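Probable transcriptional repressor protein (Mycobacterium tuberculosis, PDB 4FX0) is a MarR-family, redox-dependent transcription factor that senses oxidation and probably represses its target genes by binding DNA through a helix-turn-helix. Local coordinates at the interface of chains A and B. Residues are numbered along the deposited sequence; one frame, centred on the assembly and turned at random. Chains: chain A/B, Probable transcriptional repressor protein.

The interface of chains A and B. Residues chain A 4-7, 10; chain B 116, 126, 130, 133-134.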
loop_
_atom_site.group_PDB
_atom_site.type_symbol
_atom_site.label_atom_id
_atom_site.label_comp_id
_atom_site.label_asym_id
_atom_site.label_seq_id
_atom_site.Cartn_x
_atom_site.Cartn_y
_atom_site.Cartn_z
ATOM N N ASP A 4 -12.272 2.471 -9.940
ATOM C CA ASP A 4 -11.260 1.498 -10.331
ATOM C C ASP A 4 -9.956 2.202 -10.677
ATOM O O ASP A 4 -8.868 1.731 -10.344
ATOM C CB ASP A 4 -11.743 0.692 -11.538
ATOM C CG ASP A 4 -10.604 0.036 -12.294
ATOM O OD1 ASP A 4 -9.687 -0.508 -11.643
ATOM O OD2 ASP A 4 -10.622 0.069 -13.543
ATOM N N GLU A 5 -10.082 3.341 -11.346
ATOM C CA GLU A 5 -8.933 4.095 -11.816
ATOM C C GLU A 5 -8.261 4.847 -10.675
ATOM O O GLU A 5 -7.293 5.577 -10.888
ATOM C CB GLU A 5 -9.369 5.072 -12.908
ATOM C CG GLU A 5 -10.184 4.419 -14.012
ATOM C CD GLU A 5 -11.137 5.385 -14.688
ATOM O OE1 GLU A 5 -12.174 4.928 -15.214
ATOM O OE2 GLU A 5 -10.851 6.601 -14.695
ATOM N N CYS A 6 -8.780 4.668 -9.463
ATOM C CA CYS A 6 -8.212 5.324 -8.292
ATOM C C CYS A 6 -6.729 5.008 -8.167
ATOM O O CYS A 6 -6.336 3.845 -8.064
ATOM C CB CYS A 6 -8.944 4.904 -7.018
ATOM S SG CYS A 6 -8.208 5.566 -5.504
ATOM N N ALA A 7 -5.912 6.055 -8.183
ATOM C CA ALA A 7 -4.465 5.911 -8.109
ATOM C C ALA A 7 -4.038 5.343 -6.763
ATOM O O ALA A 7 -3.039 4.629 -6.667
ATOM C CB ALA A 7 -3.790 7.248 -8.359
ATOM N N THR A 10 -5.088 1.353 -6.855
ATOM C CA THR A 10 -4.207 0.604 -7.746
ATOM C C THR A 10 -2.830 0.394 -7.126
ATOM O O THR A 10 -2.295 -0.715 -7.136
ATOM C CB THR A 10 -4.037 1.318 -9.101
ATOM O OG1 THR A 10 -5.325 1.613 -9.655
ATOM C CG2 THR A 10 -3.261 0.442 -10.072
ATOM N N GLN B 116 -7.108 13.050 -7.140
ATOM C CA GLN B 116 -6.839 12.107 -8.219
ATOM C C GLN B 116 -6.316 12.840 -9.447
ATOM O O GLN B 116 -5.330 12.430 -10.058
ATOM C CB GLN B 116 -8.116 11.344 -8.581
ATOM C CG GLN B 116 -7.975 10.392 -9.760
ATOM C CD GLN B 116 -7.340 9.069 -9.378
ATOM O OE1 GLN B 116 -6.764 8.932 -8.298
ATOM N NE2 GLN B 116 -7.450 8.084 -10.261
ATOM N N TRP B 126 -2.284 8.479 -17.563
ATOM C CA TRP B 126 -2.656 7.756 -16.353
ATOM C C TRP B 126 -3.184 6.345 -16.629
ATOM O O TRP B 126 -2.742 5.388 -15.995
ATOM C CB TRP B 126 -3.663 8.554 -15.518
ATOM C CG TRP B 126 -4.288 7.740 -14.431
ATOM C CD1 TRP B 126 -5.620 7.600 -14.174
ATOM C CD2 TRP B 126 -3.605 6.931 -13.466
ATOM N NE1 TRP B 126 -5.808 6.763 -13.100
ATOM C CE2 TRP B 126 -4.588 6.338 -12.651
ATOM C CE3 TRP B 126 -2.258 6.655 -13.212
ATOM C CZ2 TRP B 126 -4.264 5.485 -11.595
ATOM C CZ3 TRP B 126 -1.940 5.807 -12.165
ATOM C CH2 TRP B 126 -2.939 5.232 -11.370
ATOM N N ARG B 130 -1.518 3.324 -14.886
ATOM C CA ARG B 130 -2.362 2.565 -13.977
ATOM C C ARG B 130 -2.307 1.091 -14.345
ATOM O O ARG B 130 -1.987 0.238 -13.514
ATOM C CB ARG B 130 -3.808 3.058 -14.047
ATOM C CG ARG B 130 -4.701 2.506 -12.948
ATOM C CD ARG B 130 -6.162 2.521 -13.361
ATOM N NE ARG B 130 -6.448 1.495 -14.358
ATOM C CZ ARG B 130 -6.835 0.259 -14.064
ATOM N NH1 ARG B 130 -6.988 -0.109 -12.798
ATOM N NH2 ARG B 130 -7.073 -0.612 -15.036
ATOM N N ILE B 133 1.034 -0.509 -13.510
ATOM C CA ILE B 133 1.152 -0.769 -12.079
ATOM C C ILE B 133 0.331 -1.985 -11.673
ATOM O O ILE B 133 0.824 -2.880 -10.986
ATOM C CB ILE B 133 0.700 0.449 -11.249
ATOM C CG1 ILE B 133 1.589 1.658 -11.551
ATOM C CG2 ILE B 133 0.722 0.118 -9.762
ATOM C CD1 ILE B 133 1.153 2.933 -10.856
ATOM N N ALA B 134 -0.927 -2.009 -12.100
ATOM C CA ALA B 134 -1.808 -3.134 -11.818
ATOM C C ALA B 134 -1.241 -4.420 -12.409
ATOM O O ALA B 134 -1.209 -5.456 -11.745
ATOM C CB ALA B 134 -3.203 -2.865 -12.359
#
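B:Arg130 lies across A:Thr10, and the two side chains meet at about a right angle. They bury the most surface in this patch, followed by A:Glu5. The CG methylene of B:Arg130 is 3.5 Å from the hydroxyl OG1 of A:Thr10, a packing contact. That hydroxyl donates a hydrogen bond to the carbonyl O of A:Cys6 in its own chain, one turn earlier. This bond helps fix the threonine rotation. The methyl CG2 lies anti to the backbone N and faces helix 126-142 of chain B. CG2 of A:Thr10 touches CG2 of B:Ile133 and CB of B:Ala134, each at 4.0 Å.

The arginine chain bends at chi3 (73°), past CA of A:Glu5, and carries its guanidinium to A:Asp4. NH1 of B:Arg130 forms a salt bridge with the carboxylate OD1 of A:Asp4 at 3.0 Å. The carboxylate and guanidinium planes stand 77° apart, no N-H is directed at OD1 and A:Asp4 is poorly ordered, so the pairing is probably mainly electrostatic.

A:Glu5 contributes mainly through its backbone. NE1 of B:Trp126 hydrogen-bonds to O of A:Glu5 at 2.9 Å, in the carbonyl plane and on a lone pair. NE2 of B:Gln116 hydrogen-bonds to O of A:Glu5 at 2.6 Å from above that plane. Both bonds are bent. OE1 of B:Gln116 accepts the backbone N-H of A:Ala7, N to OE1 3.0 Å, nearly straight (170° at H). B:Gln116 thus spans an acceptor and the first N-H of helix 7-26. CZ2 and CH2 of B:Trp126 pack on A:Ala7. B:Arg130 CB sits over one indole face, toward the rim, and may help keep the ring so turned.

The patch clasps the N-terminal segment of one subunit against helices 99-119 and 126-142 of the other. Its twofold twin repeats this, probably helping to hold the dimer typical of MarR regulators.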